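Local coordinates for uncharacterized protein (Chondromyces crocatus, PDB 6I86) that is of unknown function but is encoded in the crocagin gene cluster, so it probably takes part in making this ribosomally derived peptide natural product, at residues I11-T16 against T100-L105; F20-C25 against V89-R94; E59-V64 against Y132-A137; D81-V86 against R118-W123; G93-C98 against R107-V112. One frame throughout, in Å; residues are numbered along the deposited sequence.

Contact 1: residues I11-T16 against T100-L105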
# COMPACT_ATOMS: atom_id res chain seq x y z
N ILE A 11 -2.56 -9.72 1.81
CA ILE A 11 -4.01 -9.80 1.68
C ILE A 11 -4.60 -9.31 2.98
O ILE A 11 -4.33 -9.89 4.05
CB ILE A 11 -4.47 -11.23 1.36
CG1 ILE A 11 -3.79 -11.76 0.10
CG2 ILE A 11 -5.98 -11.27 1.20
CD1 ILE A 11 -4.15 -13.19 -0.23
N LEU A 12 -5.40 -8.25 2.92
CA LEU A 12 -5.97 -7.69 4.13
C LEU A 12 -7.38 -7.17 3.84
O LEU A 12 -7.68 -6.83 2.69
CB LEU A 12 -5.11 -6.55 4.70
CG LEU A 12 -4.27 -5.59 3.84
CD1 LEU A 12 -4.99 -5.09 2.60
CD2 LEU A 12 -3.85 -4.42 4.71
N PRO A 13 -8.24 -7.11 4.85
CA PRO A 13 -9.53 -6.46 4.66
C PRO A 13 -9.42 -4.95 4.81
O PRO A 13 -8.52 -4.43 5.48
CB PRO A 13 -10.38 -7.06 5.79
CG PRO A 13 -9.39 -7.30 6.89
CD PRO A 13 -8.08 -7.67 6.20
N ALA A 14 -10.35 -4.25 4.16
CA ALA A 14 -10.40 -2.80 4.24
C ALA A 14 -11.76 -2.32 3.75
O ALA A 14 -12.34 -2.90 2.83
CB ALA A 14 -9.28 -2.16 3.41
N SER A 15 -12.26 -1.26 4.39
CA SER A 15 -13.50 -0.64 3.99
C SER A 15 -13.31 0.69 3.28
O SER A 15 -14.18 1.08 2.48
CB SER A 15 -14.42 -0.43 5.20
OG SER A 15 -13.85 0.47 6.14
N THR A 16 -12.21 1.40 3.53
CA THR A 16 -11.98 2.69 2.89
C THR A 16 -10.52 2.86 2.48
O THR A 16 -10.22 2.99 1.29
CB THR A 16 -12.39 3.84 3.82
OG1 THR A 16 -11.82 3.65 5.11
CG2 THR A 16 -13.90 3.93 3.95
N THR A 100 -7.63 1.99 8.17
CA THR A 100 -8.39 2.76 9.14
C THR A 100 -9.32 1.88 9.97
O THR A 100 -9.84 2.34 10.99
CB THR A 100 -9.20 3.86 8.45
OG1 THR A 100 -9.95 3.30 7.36
CG2 THR A 100 -8.26 4.94 7.91
N ASP A 101 -9.53 0.63 9.55
CA ASP A 101 -10.28 -0.32 10.37
C ASP A 101 -9.40 -0.95 11.44
O ASP A 101 -9.86 -1.19 12.57
CB ASP A 101 -10.89 -1.41 9.48
CG ASP A 101 -11.79 -0.85 8.40
OD1 ASP A 101 -12.61 0.05 8.71
OD2 ASP A 101 -11.70 -1.31 7.24
N GLU A 102 -8.14 -1.24 11.12
CA GLU A 102 -7.19 -1.88 12.03
C GLU A 102 -5.91 -1.06 12.08
O GLU A 102 -4.92 -1.39 11.42
CB GLU A 102 -6.90 -3.32 11.61
CG GLU A 102 -8.14 -4.16 11.37
CD GLU A 102 -7.82 -5.61 11.07
OE1 GLU A 102 -7.28 -6.29 11.96
OE2 GLU A 102 -8.09 -6.06 9.94
N PRO A 103 -5.90 0.03 12.85
CA PRO A 103 -4.69 0.87 12.93
C PRO A 103 -3.47 0.16 13.51
O PRO A 103 -2.34 0.58 13.23
CB PRO A 103 -5.12 2.04 13.82
CG PRO A 103 -6.38 1.60 14.49
CD PRO A 103 -7.04 0.64 13.56
N THR A 104 -3.66 -0.89 14.30
CA THR A 104 -2.55 -1.62 14.90
C THR A 104 -2.09 -2.80 14.05
O THR A 104 -1.35 -3.65 14.55
CB THR A 104 -2.93 -2.13 16.29
OG1 THR A 104 -3.96 -3.12 16.18
CG2 THR A 104 -3.43 -0.98 17.16
N LEU A 105 -2.50 -2.86 12.78
CA LEU A 105 -2.19 -4.02 11.95
C LEU A 105 -0.69 -4.26 11.87
O LEU A 105 -0.22 -5.38 12.11
CB LEU A 105 -2.79 -3.84 10.55
CG LEU A 105 -3.13 -5.14 9.81
CD1 LEU A 105 -4.17 -5.94 10.58
CD2 LEU A 105 -3.62 -4.86 8.40
O HOH W 1 -8.48 -3.82 8.14
O HOH W 2 -10.29 1.09 5.70

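Contact 2: residues F20-C25 against V89-R94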
# COMPACT_ATOMS: atom_id res chain seq x y z
N PHE A 20 0.17 2.73 3.63
CA PHE A 20 1.54 2.24 3.57
C PHE A 20 2.47 3.30 4.15
O PHE A 20 2.34 4.48 3.83
CB PHE A 20 1.96 1.94 2.13
CG PHE A 20 1.48 0.62 1.61
CD1 PHE A 20 0.29 0.07 2.05
CD2 PHE A 20 2.23 -0.08 0.68
CE1 PHE A 20 -0.15 -1.14 1.57
CE2 PHE A 20 1.79 -1.29 0.20
CZ PHE A 20 0.60 -1.82 0.64
N PHE A 21 3.41 2.87 4.99
CA PHE A 21 4.28 3.83 5.66
C PHE A 21 5.49 3.11 6.24
O PHE A 21 5.50 1.88 6.38
CB PHE A 21 3.53 4.58 6.76
CG PHE A 21 2.66 3.70 7.61
CD1 PHE A 21 3.15 3.10 8.76
CD2 PHE A 21 1.34 3.46 7.26
CE1 PHE A 21 2.34 2.29 9.54
CE2 PHE A 21 0.53 2.64 8.03
CZ PHE A 21 1.03 2.06 9.17
N ASP A 22 6.50 3.90 6.59
CA ASP A 22 7.65 3.37 7.30
C ASP A 22 7.25 2.95 8.70
O ASP A 22 6.38 3.57 9.33
CB ASP A 22 8.77 4.42 7.35
CG ASP A 22 10.08 3.85 7.83
OD1 ASP A 22 10.25 3.68 9.05
OD2 ASP A 22 10.96 3.56 6.98
N ALA A 23 7.88 1.89 9.20
CA ALA A 23 7.52 1.36 10.51
C ALA A 23 7.75 2.38 11.62
O ALA A 23 7.09 2.32 12.66
CB ALA A 23 8.32 0.09 10.80
N SER A 24 8.67 3.32 11.41
CA SER A 24 8.97 4.36 12.39
C SER A 24 8.02 5.55 12.30
O SER A 24 8.13 6.46 13.13
CB SER A 24 10.41 4.84 12.21
OG SER A 24 10.58 5.52 10.98
N CYS A 25 7.11 5.57 11.33
CA CYS A 25 6.18 6.68 11.19
C CYS A 25 5.28 6.78 12.41
O CYS A 25 4.93 5.77 13.04
CB CYS A 25 5.35 6.53 9.92
SG CYS A 25 4.26 7.93 9.56
N VAL A 89 8.85 8.48 1.73
CA VAL A 89 10.11 8.53 2.46
C VAL A 89 10.09 7.42 3.50
O VAL A 89 9.14 7.29 4.27
CB VAL A 89 10.31 9.90 3.13
CG1 VAL A 89 11.62 9.92 3.91
CG2 VAL A 89 10.29 11.01 2.09
N LEU A 90 11.15 6.61 3.51
CA LEU A 90 11.27 5.46 4.41
C LEU A 90 12.54 5.61 5.22
O LEU A 90 13.61 5.10 4.82
CB LEU A 90 11.25 4.15 3.63
CG LEU A 90 9.97 3.88 2.82
CD1 LEU A 90 10.16 2.69 1.90
CD2 LEU A 90 8.78 3.67 3.74
N PRO A 91 12.49 6.28 6.38
CA PRO A 91 13.72 6.52 7.15
C PRO A 91 14.40 5.25 7.65
O PRO A 91 15.62 5.24 7.81
CB PRO A 91 13.24 7.40 8.31
CG PRO A 91 11.96 8.02 7.82
CD PRO A 91 11.33 6.99 6.94
N SER A 92 13.64 4.18 7.90
CA SER A 92 14.21 2.91 8.32
C SER A 92 14.21 1.86 7.23
O SER A 92 14.87 0.83 7.39
CB SER A 92 13.46 2.37 9.55
OG SER A 92 12.19 1.86 9.18
N GLY A 93 13.50 2.09 6.13
CA GLY A 93 13.38 1.10 5.08
C GLY A 93 12.36 0.02 5.33
O GLY A 93 12.13 -0.81 4.44
N ARG A 94 11.74 -0.01 6.51
CA ARG A 94 10.75 -1.03 6.86
C ARG A 94 9.38 -0.53 6.43
O ARG A 94 8.77 0.30 7.10
CB ARG A 94 10.80 -1.35 8.34
CG ARG A 94 10.27 -2.72 8.68
CD ARG A 94 10.31 -2.98 10.17
NE ARG A 94 9.25 -3.90 10.57
CZ ARG A 94 9.34 -5.22 10.44
NH1 ARG A 94 10.43 -5.77 9.92
NH2 ARG A 94 8.33 -6.00 10.82
O HOH W 3 7.09 6.90 6.11

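Contact 3: residues E59-V64 against Y132-A137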
# COMPACT_ATOMS: atom_id res chain seq x y z
N GLU A 59 -16.12 -2.26 1.25
CA GLU A 59 -15.41 -3.20 2.11
C GLU A 59 -15.17 -4.53 1.40
O GLU A 59 -16.06 -5.05 0.72
CB GLU A 59 -16.19 -3.42 3.40
CG GLU A 59 -15.94 -4.78 4.07
CD GLU A 59 -14.66 -4.82 4.88
OE1 GLU A 59 -14.07 -5.92 5.00
OE2 GLU A 59 -14.24 -3.77 5.39
N GLY A 60 -13.97 -5.06 1.56
CA GLY A 60 -13.66 -6.37 1.02
C GLY A 60 -12.30 -6.83 1.51
O GLY A 60 -11.72 -6.25 2.42
N TYR A 61 -11.82 -7.91 0.89
CA TYR A 61 -10.47 -8.40 1.11
C TYR A 61 -9.69 -8.22 -0.19
O TYR A 61 -10.18 -8.59 -1.26
CB TYR A 61 -10.47 -9.88 1.51
CG TYR A 61 -10.68 -10.13 2.99
CD1 TYR A 61 -11.96 -10.20 3.52
CD2 TYR A 61 -9.61 -10.30 3.85
CE1 TYR A 61 -12.17 -10.44 4.86
CE2 TYR A 61 -9.80 -10.54 5.20
CZ TYR A 61 -11.09 -10.61 5.70
OH TYR A 61 -11.29 -10.84 7.04
N PHE A 62 -8.49 -7.66 -0.09
CA PHE A 62 -7.76 -7.23 -1.27
C PHE A 62 -6.32 -7.70 -1.22
O PHE A 62 -5.67 -7.66 -0.17
CB PHE A 62 -7.83 -5.71 -1.41
CG PHE A 62 -9.22 -5.16 -1.30
CD1 PHE A 62 -10.14 -5.36 -2.32
CD2 PHE A 62 -9.63 -4.49 -0.15
CE1 PHE A 62 -11.44 -4.88 -2.22
CE2 PHE A 62 -10.93 -4.01 -0.04
CZ PHE A 62 -11.83 -4.20 -1.08
N LYS A 63 -5.83 -8.15 -2.37
CA LYS A 63 -4.46 -8.61 -2.53
C LYS A 63 -3.65 -7.49 -3.17
O LYS A 63 -3.96 -7.03 -4.27
CB LYS A 63 -4.42 -9.87 -3.40
CG LYS A 63 -3.02 -10.36 -3.74
CD LYS A 63 -3.07 -11.60 -4.62
CE LYS A 63 -3.64 -12.80 -3.88
NZ LYS A 63 -3.73 -14.01 -4.75
N VAL A 64 -2.61 -7.04 -2.46
CA VAL A 64 -1.76 -5.95 -2.92
C VAL A 64 -0.34 -6.49 -3.07
O VAL A 64 0.25 -6.96 -2.10
CB VAL A 64 -1.79 -4.75 -1.96
CG1 VAL A 64 -0.96 -3.60 -2.51
CG2 VAL A 64 -3.22 -4.31 -1.70
N TYR A 132 -15.50 -8.02 -2.89
CA TYR A 132 -16.25 -7.44 -1.78
C TYR A 132 -16.88 -8.50 -0.89
O TYR A 132 -17.16 -8.22 0.28
CB TYR A 132 -17.34 -6.50 -2.32
CG TYR A 132 -16.81 -5.31 -3.08
CD1 TYR A 132 -15.66 -4.66 -2.67
CD2 TYR A 132 -17.46 -4.84 -4.21
CE1 TYR A 132 -15.17 -3.57 -3.37
CE2 TYR A 132 -16.98 -3.75 -4.91
CZ TYR A 132 -15.83 -3.12 -4.49
OH TYR A 132 -15.35 -2.03 -5.18
N ASP A 133 -17.10 -9.71 -1.41
CA ASP A 133 -17.75 -10.78 -0.68
C ASP A 133 -16.78 -11.82 -0.14
O ASP A 133 -17.22 -12.85 0.38
CB ASP A 133 -18.80 -11.46 -1.56
CG ASP A 133 -19.96 -10.55 -1.90
OD1 ASP A 133 -20.24 -9.62 -1.11
OD2 ASP A 133 -20.61 -10.77 -2.95
N VAL A 134 -15.47 -11.57 -0.25
CA VAL A 134 -14.50 -12.50 0.31
C VAL A 134 -14.62 -12.50 1.83
O VAL A 134 -14.61 -11.44 2.46
CB VAL A 134 -13.08 -12.14 -0.15
CG1 VAL A 134 -12.07 -13.09 0.45
CG2 VAL A 134 -13.00 -12.17 -1.67
N GLU A 135 -14.75 -13.69 2.41
CA GLU A 135 -15.01 -13.80 3.84
C GLU A 135 -13.74 -13.65 4.68
O GLU A 135 -13.80 -13.16 5.81
CB GLU A 135 -15.68 -15.13 4.16
CG GLU A 135 -17.04 -15.32 3.53
CD GLU A 135 -17.47 -16.78 3.51
OE1 GLU A 135 -18.28 -17.15 2.63
OE2 GLU A 135 -16.99 -17.55 4.36
N SER A 136 -12.60 -14.08 4.14
CA SER A 136 -11.36 -14.09 4.91
C SER A 136 -10.20 -14.08 3.93
O SER A 136 -10.36 -14.36 2.74
CB SER A 136 -11.29 -15.31 5.83
OG SER A 136 -11.13 -16.51 5.10
N ALA A 137 -9.01 -13.74 4.45
CA ALA A 137 -7.82 -13.75 3.61
C ALA A 137 -7.56 -15.13 3.04
O ALA A 137 -7.09 -15.27 1.90
CB ALA A 137 -6.61 -13.29 4.43

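Contact 4: residues D81-V86 against R118-W123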
# COMPACT_ATOMS: atom_id res chain seq x y z
N ASP A 81 -7.09 0.15 -13.91
CA ASP A 81 -8.01 1.22 -14.29
C ASP A 81 -7.47 2.60 -13.93
O ASP A 81 -7.94 3.60 -14.49
CB ASP A 81 -9.37 1.03 -13.61
CG ASP A 81 -10.05 -0.26 -14.01
OD1 ASP A 81 -10.14 -0.53 -15.22
OD2 ASP A 81 -10.49 -1.01 -13.11
N VAL A 82 -6.52 2.68 -13.00
CA VAL A 82 -5.98 3.94 -12.53
C VAL A 82 -4.51 3.74 -12.22
O VAL A 82 -4.08 2.65 -11.83
CB VAL A 82 -6.77 4.48 -11.31
CG1 VAL A 82 -6.61 3.55 -10.12
CG2 VAL A 82 -6.33 5.90 -10.96
N SER A 83 -3.73 4.80 -12.43
CA SER A 83 -2.29 4.79 -12.19
C SER A 83 -1.90 6.17 -11.71
O SER A 83 -2.18 7.16 -12.39
CB SER A 83 -1.53 4.41 -13.47
OG SER A 83 -0.13 4.60 -13.32
N GLU A 84 -1.26 6.25 -10.54
CA GLU A 84 -0.84 7.54 -10.02
C GLU A 84 0.59 7.45 -9.51
O GLU A 84 0.95 6.49 -8.82
CB GLU A 84 -1.79 8.06 -8.93
CG GLU A 84 -1.64 7.44 -7.55
CD GLU A 84 -2.56 8.09 -6.55
OE1 GLU A 84 -2.64 9.34 -6.55
OE2 GLU A 84 -3.20 7.37 -5.76
N LEU A 85 1.39 8.43 -9.89
CA LEU A 85 2.79 8.51 -9.48
C LEU A 85 2.88 9.39 -8.24
O LEU A 85 2.58 10.58 -8.30
CB LEU A 85 3.64 9.08 -10.61
CG LEU A 85 5.15 8.83 -10.60
CD1 LEU A 85 5.45 7.34 -10.60
CD2 LEU A 85 5.82 9.51 -11.78
N VAL A 86 3.29 8.79 -7.12
CA VAL A 86 3.53 9.55 -5.90
C VAL A 86 4.92 9.22 -5.39
O VAL A 86 5.80 8.83 -6.17
CB VAL A 86 2.46 9.26 -4.83
CG1 VAL A 86 1.12 9.85 -5.24
CG2 VAL A 86 2.34 7.77 -4.58
N ARG A 118 10.27 7.03 -5.48
CA ARG A 118 9.10 7.24 -6.30
C ARG A 118 8.19 6.02 -6.18
O ARG A 118 8.65 4.88 -6.03
CB ARG A 118 9.49 7.48 -7.76
CG ARG A 118 8.88 8.76 -8.32
CD ARG A 118 9.46 9.14 -9.68
NE ARG A 118 10.81 9.68 -9.60
CZ ARG A 118 11.09 10.93 -9.23
NH1 ARG A 118 12.35 11.35 -9.19
NH2 ARG A 118 10.11 11.76 -8.90
N VAL A 119 6.88 6.26 -6.20
CA VAL A 119 5.90 5.22 -5.94
C VAL A 119 4.85 5.27 -7.03
O VAL A 119 4.25 6.33 -7.27
CB VAL A 119 5.24 5.38 -4.55
CG1 VAL A 119 4.11 4.36 -4.39
CG2 VAL A 119 6.27 5.20 -3.46
N LEU A 120 4.62 4.14 -7.69
CA LEU A 120 3.54 4.00 -8.64
C LEU A 120 2.44 3.18 -8.00
O LEU A 120 2.66 2.01 -7.63
CB LEU A 120 4.02 3.35 -9.94
CG LEU A 120 2.95 3.24 -11.03
CD1 LEU A 120 2.59 4.63 -11.54
CD2 LEU A 120 3.44 2.36 -12.17
N ARG A 121 1.26 3.77 -7.85
CA ARG A 121 0.07 3.05 -7.43
C ARG A 121 -0.73 2.68 -8.66
O ARG A 121 -1.27 3.55 -9.35
CB ARG A 121 -0.80 3.89 -6.49
CG ARG A 121 -2.16 3.25 -6.23
CD ARG A 121 -3.07 4.15 -5.41
NE ARG A 121 -3.83 5.10 -6.23
CZ ARG A 121 -5.07 4.88 -6.64
NH1 ARG A 121 -5.68 3.75 -6.33
NH2 ARG A 121 -5.70 5.79 -7.37
N GLU A 122 -0.80 1.38 -8.94
CA GLU A 122 -1.65 0.84 -10.00
C GLU A 122 -2.78 0.06 -9.34
O GLU A 122 -2.54 -0.78 -8.47
CB GLU A 122 -0.86 -0.07 -10.94
CG GLU A 122 0.23 0.65 -11.70
CD GLU A 122 1.04 -0.28 -12.57
OE1 GLU A 122 0.89 -0.22 -13.81
OE2 GLU A 122 1.83 -1.07 -12.02
N TRP A 123 -4.02 0.35 -9.75
CA TRP A 123 -5.17 -0.29 -9.13
C TRP A 123 -6.18 -0.67 -10.20
O TRP A 123 -6.40 0.08 -11.16
CB TRP A 123 -5.82 0.62 -8.09
CG TRP A 123 -6.74 -0.10 -7.17
CD1 TRP A 123 -8.09 -0.25 -7.32
CD2 TRP A 123 -6.39 -0.79 -5.98
NE1 TRP A 123 -8.60 -0.98 -6.27
CE2 TRP A 123 -7.57 -1.33 -5.43
CE3 TRP A 123 -5.18 -1.01 -5.30
CZ2 TRP A 123 -7.58 -2.07 -4.25
CZ3 TRP A 123 -5.19 -1.74 -4.14
CH2 TRP A 123 -6.38 -2.26 -3.62
O HOH W 4 0.05 1.89 -15.01

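Contact 5: residues G93-C98 against R107-V112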
# COMPACT_ATOMS: atom_id res chain seq x y z
N GLY A 93 13.50 2.09 6.13
CA GLY A 93 13.38 1.10 5.08
C GLY A 93 12.36 0.02 5.33
O GLY A 93 12.13 -0.81 4.44
N ARG A 94 11.74 -0.01 6.51
CA ARG A 94 10.75 -1.03 6.86
C ARG A 94 9.38 -0.53 6.43
O ARG A 94 8.77 0.30 7.10
CB ARG A 94 10.80 -1.35 8.34
CG ARG A 94 10.27 -2.72 8.68
CD ARG A 94 10.31 -2.98 10.17
NE ARG A 94 9.25 -3.90 10.57
CZ ARG A 94 9.34 -5.22 10.44
NH1 ARG A 94 10.43 -5.77 9.92
NH2 ARG A 94 8.33 -6.00 10.82
N LEU A 95 8.89 -1.05 5.30
CA LEU A 95 7.58 -0.67 4.77
C LEU A 95 6.52 -1.57 5.40
O LEU A 95 6.59 -2.79 5.30
CB LEU A 95 7.57 -0.81 3.25
CG LEU A 95 6.27 -0.46 2.54
CD1 LEU A 95 5.98 1.03 2.67
CD2 LEU A 95 6.35 -0.88 1.09
N VAL A 96 5.54 -0.95 6.06
CA VAL A 96 4.46 -1.67 6.72
C VAL A 96 3.12 -1.06 6.31
O VAL A 96 3.06 0.04 5.74
CB VAL A 96 4.59 -1.65 8.26
CG1 VAL A 96 5.93 -2.21 8.69
CG2 VAL A 96 4.43 -0.24 8.77
N ALA A 97 2.05 -1.78 6.61
CA ALA A 97 0.72 -1.41 6.17
C ALA A 97 -0.28 -1.53 7.31
O ALA A 97 -0.15 -2.40 8.18
CB ALA A 97 0.26 -2.28 4.99
N CYS A 98 -1.28 -0.65 7.29
CA CYS A 98 -2.43 -0.74 8.18
C CYS A 98 -3.66 -0.29 7.40
O CYS A 98 -3.60 0.02 6.21
CB CYS A 98 -2.21 0.09 9.45
SG CYS A 98 -2.68 1.82 9.32
N ARG A 107 1.40 -4.55 9.46
CA ARG A 107 1.67 -5.66 8.56
C ARG A 107 2.95 -5.38 7.77
O ARG A 107 2.99 -4.45 6.97
CB ARG A 107 0.49 -5.87 7.62
CG ARG A 107 0.70 -6.99 6.61
CD ARG A 107 0.48 -8.35 7.24
NE ARG A 107 -0.80 -8.44 7.95
CZ ARG A 107 -1.95 -8.76 7.37
NH1 ARG A 107 -1.99 -9.04 6.08
NH2 ARG A 107 -3.06 -8.82 8.09
N HIS A 108 3.97 -6.20 7.99
CA HIS A 108 5.23 -6.02 7.27
C HIS A 108 5.03 -6.32 5.79
O HIS A 108 4.50 -7.37 5.43
CB HIS A 108 6.32 -6.92 7.85
CG HIS A 108 7.64 -6.75 7.17
ND1 HIS A 108 8.41 -7.81 6.74
CD2 HIS A 108 8.34 -5.63 6.84
CE1 HIS A 108 9.51 -7.36 6.18
NE2 HIS A 108 9.50 -6.04 6.23
N VAL A 109 5.46 -5.39 4.95
CA VAL A 109 5.36 -5.53 3.50
C VAL A 109 6.71 -5.88 2.89
O VAL A 109 6.89 -6.96 2.32
CB VAL A 109 4.78 -4.24 2.87
CG1 VAL A 109 4.70 -4.40 1.37
CG2 VAL A 109 3.42 -3.91 3.46
N LEU A 110 7.68 -4.97 2.99
CA LEU A 110 9.02 -5.18 2.49
C LEU A 110 9.98 -4.38 3.36
O LEU A 110 9.61 -3.36 3.94
CB LEU A 110 9.15 -4.74 1.02
CG LEU A 110 8.60 -5.63 -0.10
CD1 LEU A 110 8.77 -4.95 -1.45
CD2 LEU A 110 9.29 -6.99 -0.09
N THR A 111 11.22 -4.85 3.44
CA THR A 111 12.32 -4.07 4.00
C THR A 111 13.25 -3.70 2.86
O THR A 111 13.85 -4.57 2.23
CB THR A 111 13.07 -4.83 5.09
OG1 THR A 111 12.20 -5.01 6.22
CG2 THR A 111 14.30 -4.05 5.52
N VAL A 112 13.36 -2.40 2.59
CA VAL A 112 14.15 -1.89 1.47
C VAL A 112 15.24 -1.00 2.05
O VAL A 112 15.21 -0.71 3.25
CB VAL A 112 13.26 -1.13 0.47
CG1 VAL A 112 12.22 -2.07 -0.13
CG2 VAL A 112 12.59 0.05 1.16
O HOH W 5 12.84 -4.99 8.76

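Contact 1: residues I11-T16 against T100-L105
Asp101 OD2 is gripped by the backbone of Ser15 and, more weakly, by a water, while its partner oxygen takes the serine hydroxyl. Ser15 N lies 2.9 Å from Asp101 OD2 and meets it nearly along the C-O axis, although the bond is bent, with 134° at the hydrogen. Ser15 OG donates over 2.9 Å to the syn lone pair of Asp101 OD1, the one on the side of the other oxygen. A chi1 of 64° sets that hydroxyl between the backbone N and carbonyl carbon of Ser15, where a short polar side chain can address the same carboxylate as its own N-H. The water that gives the weak bond to Asp101 OD2 also accepts from Thr16 N at 2.9 Å and is hydrogen-bonded to Thr100 OG1, so the threonine hydroxyl helps to hold it.

A second water donates both to Pro13 O, 2.7 Å away, and to Glu102 OE2, 2.9 Å away. Glu102 OE2 also lies 3.5 Å from Pro13 CG, the two side chains crossing at about a right angle. Proline fits here because Leu12 and Ala14, on either side of it, make the backbone bonds to strand 60-69, and its missing N-H costs that pairing nothing. Deeper in, the polar seam gives way to methyl packing, Leu12 CD2 resting 3.7 Å from Leu105 CD2.

Residues 102-105 form a type I beta turn, closed by Leu105 N to Glu102 O at 3.1 Å. The whole is a beta-hairpin loop, linking strands 94-99 and 107-111, docked on the end of strand 4-14 through an aspartate and two bridging waters.

Contact 2: residues F20-C25 against V89-R94
Asp22 OD1 accepts three hydrogen bonds, one of them from Ser92 across the contact. Ser92 OG approaches Asp22 OD1 at 2.7 Å on the syn side; Ser24 N, 2.9 Å from Asp22 OD1, comes on the anti side, and Ser24 OG reaches the same oxygen from above the carboxylate plane. The bond from Ser24 N makes an Asx turn. Asp22 OD2 takes the backbone, with Ser92 N at 2.9 Å and a weak bond from Gly93 N. Aspartate suits the place, since its two oxygens serve two turns at once and five bonds, one of them weak, hold its carboxylate against rotation. CG stands anti to the backbone N (chi1 -169°), directed at the 89-94 segment.

Ser92 OG is itself shared, because it accepts from Arg94 N in an ST turn. Pro91 has no N-H to offer, and its CD instead lies 3.5 Å from Asp22 OD2. Leu90 CD2 packs 3.7 Å from Asp22 CB, and a water joins Asp22 N to Val89 O. Ala23 N donates to Arg94 O at 2.8 Å, while Ala23 CB, small enough for the arginine chain to run past, rests 3.7 Å from Arg94 CD.

The contact lies where strand 82-90 leaves the mixed sheet and turns into strand 94-99 of the four-stranded one. The backbone of Phe21 is hydrogen-bonded to Val96 on that strand, and that of Leu90 to Gly115 of strand 115-123.

Contact 3: residues E59-V64 against Y132-A137
The ring of Tyr61 fits into a hollow formed by the backbone of residues 134-137, a loop without regular structure that lies over the start of strand 60-69 in the mixed five-stranded sheet. Ser136 CA sits over one face of the ring, 3.6 Å above its plane and toward the rim. Around it curve Glu135 O, 3.3 Å from Tyr61 CE1, and Ala137 N, 3.4 Å from Tyr61 CE2, with Val134 O near CD1. Closer to the strand the bump comes from the loop: Val134 CG1 presses on Tyr61 CB at 3.7 Å, and the branched valine fills the angle between tyrosine backbone and ring. An alanine in place of Tyr61 would keep CB and its touch on Val134 but would probably open a gap beneath Ser136 and leave the 135-137 backbone without the surface it curls round.

Gly60 makes the next hollow. Gly60 CA is 4.0 Å from Tyr132 CA, so the two backbones are in contact, and any CB on Gly60 would be squeezed against Tyr132 CA and clash with the Phe62 ring. The Tyr132 ring meets that of Phe62 rim to rim, the side chains crossing obliquely, with Tyr132 CE1 4.1 Å from Phe62 CZ. The far end of Tyr132 is tied down by Glu128, which accepts from its hydroxyl. Phe62 in turn folds back along its own strand, one face of its ring lying 3.5 Å from Gly60 C.

Contact 4: residues D81-V86 against R118-W123
Asp81 N and Val82 N both donate to Trp123 O, at 2.8 Å and 3.2 Å, a classic beta bulge where the strand begins; Asp81 OD2 accepts from the backbone N of His126. Val82 lays CG1 3.7 Å from Trp123 CB and CG2 3.6 Å from Arg121 NH2, a branched side chain touching two residues that share its face of the sheet.

Ser83 points to the other face, its OG 3.3 Å from Leu120 CD1 and weakly bonded to a water that donates to Glu122 OE1, whose stronger partner is Met77 N. The segments pair as antiparallel strands from Val82 on, 163° apart in direction, joining the outermost strand 82-90 to strand 115-123 of the mixed sheet.

Glu84 pairs with Arg121 by two backbone bonds and a salt bridge. Its CG stands between the backbone N and carbonyl carbon (chi1 78°), and from there the extended chain carries OE2 to the NE edge of the guanidinium, the planes 72° apart; the modelled separation is too short to trust. A leucine in place of Arg121, lacking the guanidinium, would probably leave the Glu84 carboxylate without its positive mate. Arg121 NH2 also bonds a glycerol, probably from the crystallisation liquor.

Leu85 crosses Leu120 at about a right angle, methyl to methyl. Val86 N donates to Val119 O at 2.6 Å, and Val86 CG2 packs 3.8 Å from Val119 CB, both valines touching Val52 of strand 51-55.

Contact 5: residues G93-C98 against R107-V112
Gly93 O accepts from Val112 N at 2.7 Å, the first of the backbone bonds that zip these two segments. Gly93 has a positive phi, and a CB there would run into Val112 O, which explains the absence of a side chain. Leu95 N gives its hydrogen to Leu110 O over 2.8 Å, and Leu95 O serves two donors: Val109 N at 2.9 Å and, weakly, Leu110 N at 3.4 Å. With two residues opposite one, the register slips by one after Leu95, and Ala97 and Arg107 exchange reciprocal N-H to O bonds.

On one face the guanidinium of Arg94 lies flat on the imidazole of His108, the planes only 4° apart and His108 CD2 over the guanidinium centre. His108 CG is anti to its backbone N (chi1 -178°), and from there the ring lies against the guanidinium. The ring's NE2 is paired with Thr111 OG1 at 2.9 Å, either being a possible donor, which helps to hold it. A water accepts from Arg94 NH1 at 2.8 Å and is hydrogen-bonded to Thr111 OG1, so one threonine hydroxyl ties both stacked groups.

Apolar contacts join Val109 CG1 to Leu95 CD2, 3.9 Å apart, and Val109 CG2 to Ala97 CB. Arg107 reaches away to Ile11 O, a carbonyl on strand 4-14. Antiparallel strands joined by one loop, with Val109 and Leu110 both facing Leu95, make a beta hairpin carrying a classic bulge.

From the N terminus, strand 4-14 enters contact 1, which closes a long loop onto residues 100-105; contact 2 is nested within that loop and joins the end of strand 17-22 to the turn after strand 82-90. Strand 60-69 begins contact 3, whose loop to residues 132-137 crosses those of contacts 1 and 2 and encloses contacts 4 and 5. Contact 4 closes strand 82-90 onto strand 115-123 and encloses the hairpin of contact 5, which crosses contact 1, while crossing contacts 1 and 2 itself. Contacts 3 and 4 belong to the mixed sheet and contact 5 to the antiparallel one; contacts 1 and 2 tie the two together, contact 2 sharing Gly93 and Arg94 with contact 5.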